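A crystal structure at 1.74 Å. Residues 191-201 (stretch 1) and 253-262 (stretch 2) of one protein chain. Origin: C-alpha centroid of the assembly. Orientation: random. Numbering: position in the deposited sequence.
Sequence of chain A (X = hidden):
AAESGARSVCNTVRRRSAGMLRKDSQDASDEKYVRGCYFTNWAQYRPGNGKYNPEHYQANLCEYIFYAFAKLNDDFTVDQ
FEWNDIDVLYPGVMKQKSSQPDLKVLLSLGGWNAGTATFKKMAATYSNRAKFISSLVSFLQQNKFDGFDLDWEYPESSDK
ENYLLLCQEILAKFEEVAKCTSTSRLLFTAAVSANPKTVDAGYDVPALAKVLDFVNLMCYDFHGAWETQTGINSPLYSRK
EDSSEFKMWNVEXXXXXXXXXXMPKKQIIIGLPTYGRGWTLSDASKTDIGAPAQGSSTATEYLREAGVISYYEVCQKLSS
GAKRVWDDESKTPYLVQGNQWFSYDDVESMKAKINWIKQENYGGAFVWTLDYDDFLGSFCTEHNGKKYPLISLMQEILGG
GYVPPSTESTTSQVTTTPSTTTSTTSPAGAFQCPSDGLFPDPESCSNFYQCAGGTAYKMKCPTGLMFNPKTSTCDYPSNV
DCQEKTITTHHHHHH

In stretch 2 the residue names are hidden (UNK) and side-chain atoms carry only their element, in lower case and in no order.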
# COMPACT_ATOMS: atom_id res chain seq x y z
N ALA A 191 5.75 -18.38 16.09
CA ALA A 191 6.72 -19.43 15.78
C ALA A 191 6.99 -20.19 17.07
O ALA A 191 7.21 -19.59 18.12
CB ALA A 191 8.02 -18.85 15.21
N VAL A 192 6.95 -21.53 16.99
CA VAL A 192 6.85 -22.36 18.18
C VAL A 192 7.87 -23.49 18.12
O VAL A 192 8.33 -23.89 17.05
CB VAL A 192 5.43 -22.93 18.37
CG1 VAL A 192 4.39 -21.80 18.50
CG2 VAL A 192 5.07 -23.87 17.23
N SER A 193 8.21 -24.01 19.30
CA SER A 193 9.22 -25.04 19.42
C SER A 193 8.76 -26.35 18.79
O SER A 193 7.58 -26.71 18.85
CB SER A 193 9.57 -25.28 20.90
OG SER A 193 10.43 -26.40 21.04
N ALA A 194 9.71 -27.07 18.20
CA ALA A 194 9.47 -28.43 17.72
C ALA A 194 9.95 -29.50 18.70
O ALA A 194 9.87 -30.69 18.38
CB ALA A 194 10.13 -28.64 16.35
N ASN A 195 10.45 -29.11 19.87
CA ASN A 195 10.94 -30.06 20.87
C ASN A 195 9.77 -30.47 21.76
O ASN A 195 9.24 -29.61 22.48
CB ASN A 195 12.06 -29.42 21.69
CG ASN A 195 12.65 -30.36 22.76
OD1 ASN A 195 11.96 -31.19 23.36
ND2 ASN A 195 13.94 -30.20 23.02
N PRO A 196 9.35 -31.73 21.74
CA PRO A 196 8.15 -32.12 22.50
C PRO A 196 8.21 -31.82 23.99
O PRO A 196 7.17 -31.53 24.59
CB PRO A 196 8.07 -33.64 22.25
CG PRO A 196 8.73 -33.82 20.92
CD PRO A 196 9.85 -32.82 20.88
N LYS A 197 9.40 -31.89 24.61
CA LYS A 197 9.52 -31.52 26.02
C LYS A 197 9.27 -30.03 26.22
O LYS A 197 8.63 -29.63 27.19
CB LYS A 197 10.91 -31.89 26.55
CG LYS A 197 11.33 -33.32 26.29
CD LYS A 197 10.91 -34.23 27.43
CE LYS A 197 11.99 -35.27 27.72
NZ LYS A 197 12.30 -36.14 26.54
N THR A 198 9.79 -29.21 25.30
CA THR A 198 9.55 -27.77 25.36
C THR A 198 8.08 -27.45 25.13
O THR A 198 7.51 -26.59 25.81
CB THR A 198 10.43 -27.06 24.33
OG1 THR A 198 11.80 -27.38 24.60
CG2 THR A 198 10.24 -25.55 24.39
N VAL A 199 7.45 -28.15 24.18
CA VAL A 199 6.02 -27.96 23.93
C VAL A 199 5.22 -28.29 25.18
O VAL A 199 4.32 -27.53 25.59
CB VAL A 199 5.56 -28.82 22.73
CG1 VAL A 199 4.05 -28.73 22.55
CG2 VAL A 199 6.28 -28.42 21.47
N ASP A 200 5.54 -29.41 25.82
CA ASP A 200 4.87 -29.82 27.04
C ASP A 200 4.97 -28.76 28.13
O ASP A 200 3.98 -28.45 28.81
CB ASP A 200 5.46 -31.14 27.55
CG ASP A 200 4.73 -32.34 27.03
OD1 ASP A 200 3.86 -32.18 26.15
OD2 ASP A 200 5.00 -33.46 27.52
N ALA A 201 6.16 -28.18 28.30
CA ALA A 201 6.40 -27.30 29.43
C ALA A 201 5.77 -25.93 29.23
O ALA A 201 5.26 -25.33 30.19
CB ALA A 201 7.90 -27.16 29.66
N UNK A 253 7.53 -36.29 13.27
CA UNK A 253 7.08 -36.56 14.63
C UNK A 253 6.78 -35.28 15.41
O UNK A 253 5.83 -35.24 16.20
o UNK A 253 6.35 -39.59 16.01
c UNK A 253 8.26 -38.81 14.82
c UNK A 253 6.98 -39.61 14.96
c UNK A 253 8.12 -37.40 15.37
n UNK A 253 6.59 -40.30 13.90
N UNK A 254 7.59 -34.23 15.22
CA UNK A 254 7.36 -32.97 15.92
C UNK A 254 6.03 -32.35 15.50
O UNK A 254 5.28 -31.84 16.35
c UNK A 254 8.52 -32.01 15.68
o UNK A 254 8.59 -31.56 14.32
N UNK A 255 5.71 -32.38 14.20
CA UNK A 255 4.41 -31.90 13.75
C UNK A 255 3.28 -32.80 14.26
O UNK A 255 2.25 -32.31 14.73
c UNK A 255 4.39 -31.81 12.22
o UNK A 255 4.47 -33.10 11.64
N UNK A 256 3.47 -34.12 14.20
CA UNK A 256 2.48 -35.04 14.74
C UNK A 256 2.25 -34.79 16.22
O UNK A 256 1.13 -34.95 16.71
c UNK A 256 1.97 -37.53 15.10
c UNK A 256 1.33 -39.96 15.00
c UNK A 256 2.43 -38.94 14.76
n UNK A 256 0.95 -40.05 16.44
c UNK A 256 2.90 -36.49 14.50
N UNK A 257 3.29 -34.38 16.95
CA UNK A 257 3.12 -34.13 18.37
C UNK A 257 2.21 -32.94 18.62
O UNK A 257 1.32 -32.99 19.47
c UNK A 257 4.35 -33.95 20.57
c UNK A 257 4.07 -33.98 23.34
c UNK A 257 4.40 -32.77 21.31
c UNK A 257 4.27 -32.78 22.69
c UNK A 257 4.14 -35.13 21.25
c UNK A 257 4.48 -33.93 19.06
o UNK A 257 3.94 -34.01 24.70
c UNK A 257 4.00 -35.16 22.63
N UNK A 258 2.42 -31.84 17.89
CA UNK A 258 1.53 -30.69 18.02
C UNK A 258 0.09 -31.08 17.70
O UNK A 258 -0.84 -30.66 18.41
c UNK A 258 3.02 -28.70 17.76
c UNK A 258 2.78 -27.52 18.54
c UNK A 258 4.04 -27.04 18.97
c UNK A 258 4.37 -28.89 17.75
c UNK A 258 2.00 -29.56 17.11
n UNK A 258 4.99 -27.89 18.47
c UNK A 258 3.03 -25.22 20.09
c UNK A 258 4.17 -25.90 19.75
c UNK A 258 1.76 -25.66 19.68
c UNK A 258 1.63 -26.81 18.90
N UNK A 259 -0.11 -31.89 16.66
CA UNK A 259 -1.44 -32.43 16.38
C UNK A 259 -1.96 -33.24 17.55
O UNK A 259 -3.10 -33.03 18.01
c UNK A 259 -1.39 -33.28 15.11
o UNK A 259 -2.68 -33.76 14.76
N UNK A 260 -1.15 -34.17 18.07
CA UNK A 260 -1.61 -35.02 19.16
C UNK A 260 -1.96 -34.20 20.40
O UNK A 260 -2.80 -34.62 21.20
c UNK A 260 -0.45 -37.19 18.49
o UNK A 260 -1.42 -37.42 17.75
c UNK A 260 -0.55 -36.07 19.52
o UNK A 260 0.62 -37.84 18.45
N UNK A 261 -1.33 -33.03 20.56
CA UNK A 261 -1.57 -32.18 21.71
C UNK A 261 -2.79 -31.29 21.55
O UNK A 261 -3.19 -30.63 22.51
c UNK A 261 -0.33 -31.31 21.98
n UNK A 261 1.11 -31.31 26.16
c UNK A 261 1.05 -31.05 24.69
c UNK A 261 0.83 -32.35 23.93
c UNK A 261 0.87 -32.11 22.44
N UNK A 262 -3.38 -31.23 20.36
CA UNK A 262 -4.65 -30.55 20.20
C UNK A 262 -4.67 -29.39 19.24
O UNK A 262 -5.66 -28.66 19.17
O HOH W 1 1.60 -28.58 27.49

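Position 253 carries three side-chain carbons in a row, the third bearing one oxygen and one nitrogen. That is an amide on a two-carbon stem. Its end leads away from stretch 1 and touches nothing there. The residue is Gln253.

Position 254 has one carbon and one oxygen. Its CA-to-CB bond points toward stretch 1, and its CB lies 3.3 Å from Ala194 O and 3.8 Å from Ala194 CB. The backbones are close here, with the CA atoms of Ala194 and position 254 5.3 Å apart. This is Ser254, and its hydroxyl is hydrogen-bonded elsewhere in the structure.

Position 255 again has one carbon and one oxygen, but its CA-to-CB bond points away from stretch 1. It is Ser255.

Position 256 is an unbranched run of four carbons ending in nitrogen, out of reach of stretch 1. It is Lys256.

Position 257 has one carbon, then a ring of six carbons bearing one oxygen. That oxygen lies 2.3 Å from Asp200 OD1, and Pro196 CB sits over one ring face. A phenol fits: Tyr257.

Position 258 has one carbon followed by fused five- and six-membered rings holding eight carbons and one nitrogen. The ring nitrogen is 2.9 Å from Ser193 O. Only an indole matches: Trp258.

Position 259 shows one carbon and one oxygen, out of reach of stretch 1. It is Ser259.

Position 260 has two carbons, the second carrying two oxygens, and is out of reach of stretch 1. This carboxylate is Asp260. Its OD2 forms a salt bridge with Lys256 NZ at 3.0 Å, one helical turn back.

Position 261 has four carbons in a row ending in nitrogen, which lies 2.9 Å from Asp200 OD1. It is Lys261.

Position 262 has no side-chain atoms. Its phi is positive, and a CB would be jammed against the preceding carbonyl oxygen. It is Gly262, which closes the helix in a Schellman motif.

The two helices run at 23°, with their axes 10.6 Å apart at closest approach. The Tyr257 and Trp258 rings give most of the area that stretch 2 buries against stretch 1. Trp258 NE1 donates to Ser193 O at 2.9 Å, while Val199 CG1 lies over the face of its six-membered ring. Val192 CG2 packs 3.4 Å from Trp258 CZ2. Pro196 CB makes a CH-pi contact with the Tyr257 ring, 3.9 Å from its centroid. Asp200 OD1 accepts a very short hydrogen bond from Tyr257 OH and forms a salt bridge with Lys261 NZ. Water 1 links Asp200 O (2.7 Å from the water O) to Lys261 NZ (3.1 Å).

Stretch 2, residues 253-262: QSSKYWSDKG
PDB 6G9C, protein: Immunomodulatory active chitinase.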